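Local coordinates for protein 432aa long hypothetical deoxyribodipyrimidine photolyase (Sulfolobus tokodaii, PDB 2E0I) that probably repairs cyclobutane pyrimidine dimers in DNA with light energy, binding one FAD as cofactor and a second that may harvest light, at residues A[229-234]-A[243-248]; A[252-255]-A[260-263]; A[282-287]-A[316-321]; A[304-307]-A[311-314]. All coordinates share one frame; numbering follows the deposited sequence.

Interaction 1 of 4, residues A[229-234]-A[243-248]. With FAD (flavin-adenine dinucleotide), chain E.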
# COMPACT_ATOMS: atom_id res chain seq x y z
N GLU A 229 9.78 10.65 9.75
CA GLU A 229 10.80 9.92 10.48
C GLU A 229 11.65 9.11 9.50
O GLU A 229 12.87 9.12 9.58
CB GLU A 229 10.17 8.99 11.51
CG GLU A 229 9.52 9.72 12.67
CD GLU A 229 9.04 8.80 13.80
OE1 GLU A 229 8.07 8.02 13.59
OE2 GLU A 229 9.64 8.87 14.90
N ALA A 230 11.00 8.42 8.57
CA ALA A 230 11.71 7.62 7.58
C ALA A 230 12.65 8.54 6.84
O ALA A 230 13.81 8.20 6.57
CB ALA A 230 10.74 6.99 6.60
N TYR A 231 12.13 9.72 6.51
CA TYR A 231 12.90 10.70 5.78
C TYR A 231 14.16 11.16 6.48
O TYR A 231 15.23 11.11 5.92
CB TYR A 231 12.03 11.92 5.46
CG TYR A 231 12.81 13.03 4.81
CD1 TYR A 231 13.12 13.00 3.45
CD2 TYR A 231 13.27 14.10 5.57
CE1 TYR A 231 13.88 14.01 2.88
CE2 TYR A 231 14.02 15.11 5.01
CZ TYR A 231 14.32 15.06 3.67
OH TYR A 231 15.06 16.09 3.14
N TYR A 232 14.04 11.63 7.71
CA TYR A 232 15.21 12.11 8.40
C TYR A 232 16.22 11.04 8.76
O TYR A 232 17.42 11.29 8.82
CB TYR A 232 14.80 12.90 9.64
CG TYR A 232 14.49 14.33 9.30
CD1 TYR A 232 13.17 14.79 9.23
CD2 TYR A 232 15.52 15.22 8.98
CE1 TYR A 232 12.89 16.11 8.83
CE2 TYR A 232 15.25 16.53 8.58
CZ TYR A 232 13.94 16.96 8.51
OH TYR A 232 13.70 18.24 8.10
N THR A 233 15.75 9.83 8.98
CA THR A 233 16.66 8.76 9.34
C THR A 233 17.53 8.38 8.15
O THR A 233 18.68 7.98 8.31
CB THR A 233 15.89 7.53 9.81
OG1 THR A 233 15.05 7.91 10.90
CG2 THR A 233 16.85 6.45 10.27
N GLN A 234 16.97 8.52 6.96
CA GLN A 234 17.66 8.15 5.73
C GLN A 234 18.00 9.36 4.86
O GLN A 234 18.37 9.20 3.70
CB GLN A 234 16.77 7.20 4.94
CG GLN A 234 16.31 6.02 5.75
CD GLN A 234 17.41 4.99 5.86
OE1 GLN A 234 17.66 4.25 4.91
NE2 GLN A 234 18.08 4.94 7.02
N GLU A 243 12.58 7.73 -3.76
CA GLU A 243 11.51 6.76 -3.86
C GLU A 243 10.44 6.98 -2.81
O GLU A 243 9.28 6.66 -3.01
CB GLU A 243 12.09 5.33 -3.81
CG GLU A 243 12.38 4.82 -5.23
CD GLU A 243 13.11 3.48 -5.29
OE1 GLU A 243 12.70 2.54 -4.56
OE2 GLU A 243 14.09 3.39 -6.07
N LEU A 244 10.83 7.58 -1.70
CA LEU A 244 9.87 7.86 -0.65
C LEU A 244 8.87 8.88 -1.19
O LEU A 244 7.68 8.85 -0.87
CB LEU A 244 10.59 8.45 0.56
CG LEU A 244 10.05 8.11 1.94
CD1 LEU A 244 9.94 6.59 2.10
CD2 LEU A 244 11.01 8.66 2.98
N TYR A 245 9.37 9.78 -2.03
CA TYR A 245 8.55 10.82 -2.63
C TYR A 245 7.55 10.26 -3.64
O TYR A 245 6.60 10.94 -4.02
CB TYR A 245 9.44 11.89 -3.29
CG TYR A 245 9.85 13.01 -2.34
CD1 TYR A 245 8.93 13.99 -1.95
CD2 TYR A 245 11.14 13.08 -1.80
CE1 TYR A 245 9.28 15.00 -1.06
CE2 TYR A 245 11.51 14.09 -0.90
CZ TYR A 245 10.57 15.05 -0.53
OH TYR A 245 10.89 16.04 0.39
N TRP A 246 7.75 9.02 -4.07
CA TRP A 246 6.80 8.42 -5.01
C TRP A 246 5.47 8.14 -4.34
O TRP A 246 4.44 8.01 -5.01
CB TRP A 246 7.34 7.14 -5.62
CG TRP A 246 8.12 7.37 -6.88
CD1 TRP A 246 9.47 7.45 -7.00
CD2 TRP A 246 7.59 7.55 -8.19
NE1 TRP A 246 9.82 7.66 -8.31
CE2 TRP A 246 8.68 7.73 -9.06
CE3 TRP A 246 6.29 7.57 -8.72
CZ2 TRP A 246 8.51 7.92 -10.44
CZ3 TRP A 246 6.13 7.77 -10.08
CH2 TRP A 246 7.24 7.94 -10.93
N ARG A 247 5.49 8.03 -3.02
CA ARG A 247 4.28 7.80 -2.26
C ARG A 247 3.41 9.05 -2.31
O ARG A 247 2.21 8.98 -2.53
CB ARG A 247 4.60 7.53 -0.81
CG ARG A 247 5.26 6.23 -0.58
CD ARG A 247 4.78 5.70 0.74
NE ARG A 247 4.75 4.26 0.65
CZ ARG A 247 3.71 3.48 0.91
NH1 ARG A 247 2.52 3.92 1.31
NH2 ARG A 247 3.89 2.20 0.73
N ASP A 248 4.04 10.20 -2.07
CA ASP A 248 3.33 11.47 -2.08
C ASP A 248 2.78 11.72 -3.48
O ASP A 248 1.62 12.12 -3.63
CB ASP A 248 4.28 12.61 -1.71
CG ASP A 248 4.41 12.80 -0.21
OD1 ASP A 248 4.73 11.82 0.51
OD2 ASP A 248 4.21 13.95 0.25
PA FAD E . 12.07 -0.71 -1.22
O1A FAD E . 12.92 -1.19 -0.10
O2A FAD E . 12.57 -0.32 -2.56
O5B FAD E . 11.86 0.77 -0.60
C5B FAD E . 11.57 1.90 -1.43
C4B FAD E . 10.48 2.75 -0.79
O4B FAD E . 10.15 3.88 -1.60
C3B FAD E . 9.20 1.91 -0.64
O3B FAD E . 9.16 1.36 0.67
C2B FAD E . 8.14 3.01 -0.74
O2B FAD E . 8.10 3.75 0.48
C1B FAD E . 8.73 3.86 -1.86
N9A FAD E . 8.49 3.26 -3.20
C8A FAD E . 9.33 2.50 -3.90
N7A FAD E . 8.80 2.23 -5.09
C5A FAD E . 7.61 2.82 -5.15
C6A FAD E . 6.60 2.91 -6.11
N6A FAD E . 6.74 2.32 -7.29
N1A FAD E . 5.49 3.60 -5.82
C2A FAD E . 5.33 4.20 -4.66
N3A FAD E . 6.27 4.15 -3.73
C4A FAD E . 7.41 3.47 -3.94
N1 FAD E . 3.46 0.12 -2.68
C2 FAD E . 2.59 0.19 -1.58
O2 FAD E . 2.98 0.62 -0.50
N3 FAD E . 1.28 -0.27 -1.70
C4 FAD E . 0.85 -0.82 -2.92
O4 FAD E . -0.32 -1.18 -3.04
C4X FAD E . 1.72 -0.90 -4.00
N5 FAD E . 1.31 -1.53 -5.18
C5X FAD E . 2.17 -1.60 -6.28
C6 FAD E . 1.72 -2.22 -7.45
C7 FAD E . 2.55 -2.27 -8.56
C7M FAD E . 2.03 -2.92 -9.84
C8 FAD E . 3.83 -1.71 -8.50
C8M FAD E . 4.76 -1.72 -9.72
C9 FAD E . 4.26 -1.10 -7.33
C9A FAD E . 3.44 -1.03 -6.21
N10 FAD E . 3.86 -0.40 -5.03
C10 FAD E . 3.03 -0.43 -3.89
C1' FAD E . 5.19 0.26 -4.96
C2' FAD E . 6.38 -0.57 -4.49
O2' FAD E . 6.49 -1.77 -5.26
C3' FAD E . 6.31 -0.91 -3.00
O3' FAD E . 6.15 0.29 -2.25
C4' FAD E . 7.59 -1.61 -2.53
O4' FAD E . 7.82 -2.80 -3.29
C5' FAD E . 7.51 -1.98 -1.04
O5' FAD E . 8.66 -2.72 -0.63
P FAD E . 9.92 -2.00 0.07
O1P FAD E . 9.40 -1.14 1.17
O2P FAD E . 10.89 -3.06 0.41
O3P FAD E . 10.50 -1.05 -1.10
O HOH W 1 13.48 16.75 0.23

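Interaction 2 of 4, residues A[252-255]-A[260-263]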
# COMPACT_ATOMS: atom_id res chain seq x y z
N LEU A 252 -1.22 12.19 -4.09
CA LEU A 252 -1.70 13.49 -4.56
C LEU A 252 -2.29 13.38 -5.96
O LEU A 252 -3.30 14.02 -6.27
CB LEU A 252 -0.55 14.49 -4.54
CG LEU A 252 -0.14 14.93 -3.13
CD1 LEU A 252 1.02 15.90 -3.22
CD2 LEU A 252 -1.32 15.60 -2.43
N LEU A 253 -1.67 12.57 -6.81
CA LEU A 253 -2.19 12.38 -8.14
C LEU A 253 -3.65 11.94 -8.01
O LEU A 253 -4.55 12.50 -8.63
CB LEU A 253 -1.40 11.31 -8.87
CG LEU A 253 -1.77 11.13 -10.34
CD1 LEU A 253 -1.41 12.39 -11.11
CD2 LEU A 253 -1.02 9.96 -10.92
N ALA A 254 -3.88 10.93 -7.17
CA ALA A 254 -5.22 10.41 -6.97
C ALA A 254 -6.11 11.42 -6.27
O ALA A 254 -7.30 11.52 -6.56
CB ALA A 254 -5.17 9.12 -6.15
N TYR A 255 -5.54 12.17 -5.35
CA TYR A 255 -6.34 13.15 -4.63
C TYR A 255 -6.94 14.19 -5.57
O TYR A 255 -8.10 14.59 -5.40
CB TYR A 255 -5.47 13.84 -3.58
CG TYR A 255 -6.20 14.90 -2.82
CD1 TYR A 255 -7.31 14.60 -2.06
CD2 TYR A 255 -5.76 16.23 -2.87
CE1 TYR A 255 -7.98 15.59 -1.34
CE2 TYR A 255 -6.41 17.24 -2.15
CZ TYR A 255 -7.53 16.92 -1.39
OH TYR A 255 -8.19 17.90 -0.68
N VAL A 260 -9.30 8.26 -11.23
CA VAL A 260 -8.40 7.14 -11.45
C VAL A 260 -8.97 5.87 -10.83
O VAL A 260 -8.71 4.76 -11.30
CB VAL A 260 -6.97 7.38 -10.88
CG1 VAL A 260 -6.37 8.62 -11.52
CG2 VAL A 260 -7.02 7.50 -9.36
N PHE A 261 -9.76 6.02 -9.77
CA PHE A 261 -10.36 4.86 -9.14
C PHE A 261 -11.56 4.39 -9.94
O PHE A 261 -12.69 4.73 -9.63
CB PHE A 261 -10.77 5.20 -7.72
CG PHE A 261 -9.62 5.48 -6.82
CD1 PHE A 261 -8.63 4.52 -6.61
CD2 PHE A 261 -9.50 6.71 -6.18
CE1 PHE A 261 -7.54 4.77 -5.79
CE2 PHE A 261 -8.41 6.97 -5.36
CZ PHE A 261 -7.43 6.00 -5.16
N GLY A 262 -11.31 3.62 -10.99
CA GLY A 262 -12.39 3.14 -11.82
C GLY A 262 -12.20 3.42 -13.30
O GLY A 262 -12.73 2.70 -14.14
N HIS A 263 -11.45 4.48 -13.62
CA HIS A 263 -11.18 4.85 -15.00
C HIS A 263 -9.69 5.05 -15.20
O HIS A 263 -8.94 5.07 -14.24
CB HIS A 263 -11.87 6.16 -15.38
CG HIS A 263 -13.35 6.18 -15.11
ND1 HIS A 263 -14.15 7.25 -15.47
CD2 HIS A 263 -14.16 5.29 -14.50
CE1 HIS A 263 -15.39 7.01 -15.09
NE2 HIS A 263 -15.42 5.83 -14.50

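Interaction 3 of 4, residues A[282-287]-A[316-321]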
# COMPACT_ATOMS: atom_id res chain seq x y z
N GLU A 282 -6.55 -16.54 -14.51
CA GLU A 282 -6.53 -17.53 -13.45
C GLU A 282 -5.14 -18.12 -13.33
O GLU A 282 -4.66 -18.41 -12.23
CB GLU A 282 -7.55 -18.62 -13.75
CG GLU A 282 -7.90 -19.47 -12.55
CD GLU A 282 -9.06 -18.90 -11.73
OE1 GLU A 282 -9.02 -17.69 -11.41
OE2 GLU A 282 -10.00 -19.68 -11.41
N ALA A 283 -4.48 -18.29 -14.48
CA ALA A 283 -3.12 -18.83 -14.53
C ALA A 283 -2.14 -17.84 -13.90
O ALA A 283 -1.20 -18.23 -13.21
CB ALA A 283 -2.74 -19.10 -15.96
N TRP A 284 -2.38 -16.56 -14.13
CA TRP A 284 -1.54 -15.49 -13.60
C TRP A 284 -1.62 -15.44 -12.07
O TRP A 284 -0.61 -15.32 -11.39
CB TRP A 284 -2.00 -14.15 -14.19
CG TRP A 284 -1.25 -12.95 -13.71
CD1 TRP A 284 -0.01 -12.54 -14.11
CD2 TRP A 284 -1.70 -11.99 -12.76
NE1 TRP A 284 0.34 -11.38 -13.47
CE2 TRP A 284 -0.68 -11.02 -12.63
CE3 TRP A 284 -2.87 -11.86 -11.99
CZ2 TRP A 284 -0.80 -9.92 -11.76
CZ3 TRP A 284 -2.98 -10.77 -11.14
CH2 TRP A 284 -1.95 -9.81 -11.03
N LYS A 285 -2.83 -15.53 -11.52
CA LYS A 285 -2.99 -15.49 -10.07
C LYS A 285 -2.35 -16.68 -9.39
O LYS A 285 -1.90 -16.58 -8.25
CB LYS A 285 -4.46 -15.41 -9.68
CG LYS A 285 -5.14 -14.12 -10.08
CD LYS A 285 -6.61 -14.09 -9.67
CE LYS A 285 -7.40 -15.15 -10.38
NZ LYS A 285 -8.83 -15.16 -9.96
N GLU A 286 -2.31 -17.82 -10.07
CA GLU A 286 -1.75 -19.02 -9.48
C GLU A 286 -0.26 -19.18 -9.72
O GLU A 286 0.37 -20.04 -9.12
CB GLU A 286 -2.45 -20.25 -10.04
CG GLU A 286 -3.89 -20.41 -9.57
CD GLU A 286 -4.71 -21.28 -10.52
OE1 GLU A 286 -4.10 -22.13 -11.23
OE2 GLU A 286 -5.96 -21.12 -10.54
N GLY A 287 0.30 -18.36 -10.60
CA GLY A 287 1.71 -18.49 -10.89
C GLY A 287 1.94 -19.75 -11.70
O GLY A 287 2.95 -20.43 -11.52
N ALA A 316 2.91 -7.15 -13.14
CA ALA A 316 1.85 -6.28 -13.59
C ALA A 316 1.94 -6.10 -15.11
O ALA A 316 0.92 -6.08 -15.81
CB ALA A 316 1.96 -4.93 -12.88
N PHE A 317 3.16 -5.98 -15.62
CA PHE A 317 3.38 -5.81 -17.05
C PHE A 317 2.79 -7.01 -17.78
O PHE A 317 1.98 -6.86 -18.69
CB PHE A 317 4.88 -5.72 -17.33
CG PHE A 317 5.25 -5.92 -18.79
CD1 PHE A 317 5.08 -4.88 -19.71
CD2 PHE A 317 5.75 -7.14 -19.23
CE1 PHE A 317 5.40 -5.07 -21.07
CE2 PHE A 317 6.08 -7.34 -20.59
CZ PHE A 317 5.90 -6.30 -21.51
N PHE A 318 3.21 -8.20 -17.37
CA PHE A 318 2.78 -9.45 -17.97
C PHE A 318 1.26 -9.62 -18.05
O PHE A 318 0.72 -10.11 -19.05
CB PHE A 318 3.37 -10.62 -17.19
CG PHE A 318 3.27 -11.93 -17.91
CD1 PHE A 318 4.23 -12.29 -18.85
CD2 PHE A 318 2.20 -12.80 -17.68
CE1 PHE A 318 4.13 -13.49 -19.53
CE2 PHE A 318 2.10 -14.00 -18.36
CZ PHE A 318 3.06 -14.35 -19.29
N LEU A 319 0.55 -9.22 -17.00
CA LEU A 319 -0.90 -9.36 -17.01
C LEU A 319 -1.57 -8.40 -17.99
O LEU A 319 -2.51 -8.76 -18.68
CB LEU A 319 -1.48 -9.15 -15.62
CG LEU A 319 -3.02 -9.18 -15.56
CD1 LEU A 319 -3.50 -10.59 -15.80
CD2 LEU A 319 -3.50 -8.66 -14.21
N VAL A 320 -1.07 -7.17 -18.05
CA VAL A 320 -1.69 -6.20 -18.90
C VAL A 320 -1.25 -6.21 -20.36
O VAL A 320 -2.07 -6.31 -21.26
CB VAL A 320 -1.50 -4.78 -18.34
CG1 VAL A 320 -2.22 -3.78 -19.20
CG2 VAL A 320 -2.01 -4.72 -16.90
N LYS A 321 0.06 -6.11 -20.58
CA LYS A 321 0.60 -6.06 -21.93
C LYS A 321 0.95 -7.38 -22.60
O LYS A 321 1.44 -7.39 -23.72
CB LYS A 321 1.80 -5.12 -21.95
CG LYS A 321 1.37 -3.68 -21.74
CD LYS A 321 2.52 -2.71 -21.73
CE LYS A 321 2.01 -1.28 -21.53
NZ LYS A 321 3.13 -0.29 -21.41

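Interaction 4 of 4, residues A[304-307]-A[311-314]. With FAD (flavin-adenine dinucleotide), chain E.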
# COMPACT_ATOMS: atom_id res chain seq x y z
N THR A 304 3.09 -14.77 0.86
CA THR A 304 3.72 -13.79 1.72
C THR A 304 3.02 -12.43 1.80
O THR A 304 3.12 -11.73 2.81
CB THR A 304 5.17 -13.61 1.28
OG1 THR A 304 5.88 -12.92 2.30
CG2 THR A 304 5.24 -12.79 0.02
N GLY A 305 2.33 -12.06 0.72
CA GLY A 305 1.65 -10.77 0.68
C GLY A 305 2.61 -9.64 0.36
O GLY A 305 2.30 -8.46 0.55
N TYR A 306 3.78 -10.00 -0.14
CA TYR A 306 4.82 -9.03 -0.48
C TYR A 306 5.70 -9.51 -1.65
O TYR A 306 5.87 -10.70 -1.86
CB TYR A 306 5.70 -8.78 0.75
CG TYR A 306 6.92 -7.94 0.46
CD1 TYR A 306 6.89 -6.55 0.58
CD2 TYR A 306 8.09 -8.53 -0.04
CE1 TYR A 306 7.99 -5.76 0.20
CE2 TYR A 306 9.18 -7.76 -0.42
CZ TYR A 306 9.13 -6.38 -0.30
OH TYR A 306 10.21 -5.63 -0.74
N ILE A 307 6.24 -8.55 -2.40
CA ILE A 307 7.17 -8.78 -3.50
C ILE A 307 7.82 -7.43 -3.76
O ILE A 307 7.15 -6.41 -3.66
CB ILE A 307 6.50 -9.28 -4.80
CG1 ILE A 307 5.23 -8.49 -5.10
CG2 ILE A 307 6.22 -10.76 -4.71
CD1 ILE A 307 4.58 -8.86 -6.42
N VAL A 311 9.82 -7.16 -9.19
CA VAL A 311 8.94 -8.27 -9.52
C VAL A 311 7.52 -7.76 -9.67
O VAL A 311 6.78 -8.19 -10.55
CB VAL A 311 8.99 -9.36 -8.42
CG1 VAL A 311 7.88 -10.38 -8.63
CG2 VAL A 311 10.34 -10.05 -8.46
N ARG A 312 7.15 -6.82 -8.80
CA ARG A 312 5.83 -6.22 -8.81
C ARG A 312 5.47 -5.71 -10.20
O ARG A 312 4.41 -6.04 -10.72
CB ARG A 312 5.79 -5.05 -7.83
CG ARG A 312 4.64 -5.08 -6.86
CD ARG A 312 5.16 -4.94 -5.44
NE ARG A 312 4.24 -4.19 -4.59
CZ ARG A 312 4.36 -4.08 -3.26
NH1 ARG A 312 5.36 -4.67 -2.62
NH2 ARG A 312 3.46 -3.38 -2.58
N MET A 313 6.33 -4.93 -10.83
CA MET A 313 5.99 -4.42 -12.15
C MET A 313 6.16 -5.42 -13.29
O MET A 313 5.50 -5.29 -14.32
CB MET A 313 6.75 -3.13 -12.45
CG MET A 313 8.22 -3.25 -12.74
SD MET A 313 8.89 -1.60 -13.14
CE MET A 313 8.95 -0.84 -11.44
N LEU A 314 7.02 -6.42 -13.11
CA LEU A 314 7.19 -7.43 -14.15
C LEU A 314 5.89 -8.21 -14.23
O LEU A 314 5.40 -8.54 -15.31
CB LEU A 314 8.32 -8.40 -13.81
CG LEU A 314 9.75 -7.92 -14.06
CD1 LEU A 314 10.72 -9.06 -13.82
CD2 LEU A 314 9.87 -7.43 -15.50
PA FAD E . 12.07 -0.71 -1.22
O1A FAD E . 12.92 -1.19 -0.10
O2A FAD E . 12.57 -0.32 -2.56
O5B FAD E . 11.86 0.77 -0.60
C5B FAD E . 11.57 1.90 -1.43
C4B FAD E . 10.48 2.75 -0.79
O4B FAD E . 10.15 3.88 -1.60
C3B FAD E . 9.20 1.91 -0.64
O3B FAD E . 9.16 1.36 0.67
C2B FAD E . 8.14 3.01 -0.74
O2B FAD E . 8.10 3.75 0.48
C1B FAD E . 8.73 3.86 -1.86
N9A FAD E . 8.49 3.26 -3.20
C8A FAD E . 9.33 2.50 -3.90
N7A FAD E . 8.80 2.23 -5.09
C5A FAD E . 7.61 2.82 -5.15
C6A FAD E . 6.60 2.91 -6.11
N6A FAD E . 6.74 2.32 -7.29
N1A FAD E . 5.49 3.60 -5.82
C2A FAD E . 5.33 4.20 -4.66
N3A FAD E . 6.27 4.15 -3.73
C4A FAD E . 7.41 3.47 -3.94
N1 FAD E . 3.46 0.12 -2.68
C2 FAD E . 2.59 0.19 -1.58
O2 FAD E . 2.98 0.62 -0.50
N3 FAD E . 1.28 -0.27 -1.70
C4 FAD E . 0.85 -0.82 -2.92
O4 FAD E . -0.32 -1.18 -3.04
C4X FAD E . 1.72 -0.90 -4.00
N5 FAD E . 1.31 -1.53 -5.18
C5X FAD E . 2.17 -1.60 -6.28
C6 FAD E . 1.72 -2.22 -7.45
C7 FAD E . 2.55 -2.27 -8.56
C7M FAD E . 2.03 -2.92 -9.84
C8 FAD E . 3.83 -1.71 -8.50
C8M FAD E . 4.76 -1.72 -9.72
C9 FAD E . 4.26 -1.10 -7.33
C9A FAD E . 3.44 -1.03 -6.21
N10 FAD E . 3.86 -0.40 -5.03
C10 FAD E . 3.03 -0.43 -3.89
C1' FAD E . 5.19 0.26 -4.96
C2' FAD E . 6.38 -0.57 -4.49
O2' FAD E . 6.49 -1.77 -5.26
C3' FAD E . 6.31 -0.91 -3.00
O3' FAD E . 6.15 0.29 -2.25
C4' FAD E . 7.59 -1.61 -2.53
O4' FAD E . 7.82 -2.80 -3.29
C5' FAD E . 7.51 -1.98 -1.04
O5' FAD E . 8.66 -2.72 -0.63
P FAD E . 9.92 -2.00 0.07
O1P FAD E . 9.40 -1.14 1.17
O2P FAD E . 10.89 -3.06 0.41
O3P FAD E . 10.50 -1.05 -1.10

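Interaction 1 of 4, residues A[229-234]-A[243-248]
Leu244 meets Ala230 and Tyr231 in a helical hairpin made by two successive helices, 227-233 and 238-256, of the photolyase helical domain. The short axes run nearly antiparallel, at 160°. They come no closer than 11.3 Å, so side chains have to span the gap.

The apolar contacts centre on one methyl. Leu244 CD2 lies 4.0 Å from Ala230 CB and 4.2 Å from Tyr231 CB, and also touches the backbone N of Tyr231. Leu220 of helix 217-221 touches both Ala230 and Leu244.

The aromatic contact is looser. Tyr231 has CG opposite its backbone N (chi1 174°), which carries the ring toward Tyr245. Tyr231 CE1 then meets Tyr245 OH obliquely at 4.4 Å. One water joins the two phenols: it is 2.7 Å from Tyr245 OH, and its bond to Tyr231 OH is weak.

Within the first helix, Thr233 supplies both its OG1 and its backbone N to Glu229 O. The two donors reach that oxygen from opposite faces of the carbonyl plane.

The second helix also lines the FAD pocket. Glu243 runs beside the adenine and its ribose, and Arg205 holds its carboxylate in a salt bridge. Trp246 CB lies against the adenine ring. The other methyl of Leu244, CD1, is 3.8 Å from FAD O2B, and Arg247 NE makes a weak hydrogen bond of 3.4 Å to the same FAD O2B.

Interaction 2 of 4, residues A[252-255]-A[260-263]
Ala254 is the residue most covered here, and its methyl does most of the touching from helix 238-256. Its CB points at the loop 260-263 and meets two side chains, Val260 and Phe261. Ala254 CB is 4.0 Å from Val260 CG2. Ala254 CB is also 4.0 Å from Phe261 CE2, with CZ about as near, and it approaches that ring obliquely.

Val260 presents one branch. With CG1 anti to the carbonyl carbon (chi1 -59°), CG2 takes the crowded position between N and C. There it does double duty. Val260 CG2 packs on Ala254 and sits 4.0 Å above the plane of the Phe261 ring, over its centre. The three side chains thus form a small apolar cluster. Ala344 of helix 343-353 touches Ala254 as well.

Phe261 is the centre of an inverse gamma turn, with a weak bond from Gly262 N back to Val260 O. Gly262 has a phi of 128°, where a CB would run into the carbonyl O of Phe261.

The Phe261 ring also touches Pro343 and Asn347 of helix 343-353, and Pro101 of helix 101-115. Its side chain lies about 4 Å from the second FAD. The arrangement is a helix end packed on its following loop, beside the site proposed to hold a light-harvesting cofactor of this photolyase.

Interaction 3 of 4, residues A[282-287]-A[316-321]
Trp284 lays its indole against Leu319 where helix 278-286 packs on helix 309-322 in the helical FAD-binding domain. The two side chains cross at about a right angle. Leu319 covers one face of the indole: its CB is 3.6 Å from Trp284 CE2. The CD2 methyl of Leu319 makes a CH-pi contact, 3.6 Å from the centroid of the six-membered ring of Trp284 and 8° off the normal. Leu319 CD1 sits above the Trp284 CG-CD2 bond, at the rim of the five-membered ring. Phe318 turns its ring edge to Trp284, with Phe318 CD2 4.2 Å from Trp284 CD1.

Trp284 reaches across because CG stands opposite the backbone N (chi1 179°). The indole is held by a hydrogen bond from Trp284 NE1 to Val315 O. An alanine in place of Trp284 would probably open a gap beside Leu319 and leave Val315 O without this donor.

Farther out, Trp350, Phe334 and Met298 touch the indole. Tyr291 meets the Phe318 ring edge-to-face. Helix 278-286 ends in a Schellman motif at Gly287. Just before it, a salt bridge joins two side chains: Lys285 NZ is 2.9 Å from Glu282 OE1, nearly along the C-O axis.

Interaction 4 of 4, residues A[304-307]-A[311-314]
Arg312 lies between Ile307 and the flavin, where the loop 304-307 leads into helix 309-322 and lines the FAD pocket of the photolyase fold. Arg312 CB starts beside the flavin, 3.9 Å from FAD C8. Arg312 CG is 3.8 Å from Ile307 CD1, and Arg312 CD is 3.6 Å from Ile307 CG1, so the aliphatic part is held between protein and cofactor. The chain bends at chi2 (128°) and chi3, and NE comes alongside FAD O2', which lies over one face of the guanidinium. Arg312 NH1 donates a 2.7 Å hydrogen bond to Ile307 O. It is nearly straight, at 165°, and lies in the carbonyl plane. FAD O4', over a guanidinium face, is 3.2 Å from Arg312 NH1. Arg312 NH2 makes a salt bridge with Asp340 and lies 3.3 Å from FAD C4X.

A leucine in place of Arg312 would probably leave Asp340 without this charged mate and Ile307 O without this donor.

Behind the bond, Ile307 CB packs on Val311 CG1. The Tyr306 ring stands almost perpendicular to the guanidinium, at 88°. Its hydroxyl grips the cofactor's phosphate: Tyr306 OH donates to FAD O2P at 2.9 Å.

From the N terminus, interaction 1 comes first. It closes the short link between helices 227-233 and 238-256. Interaction 2 follows farther along helix 238-256 and folds the chain beyond its C-terminal end back onto it. Interaction 3 closes a much longer excursion, with 28 residues between its segments, and joins helix 278-286 to helix 309-322. Interaction 4 lies within that excursion and ties the end of the loop after helix 292-304 to helix 309-322. No two contacts cross. Interactions 3 and 4 share helix 309-322, with centres about 12 Å apart. Interactions 1 and 4, about 20 Å apart between centres, touch the same FAD, while interaction 2 borders the second one.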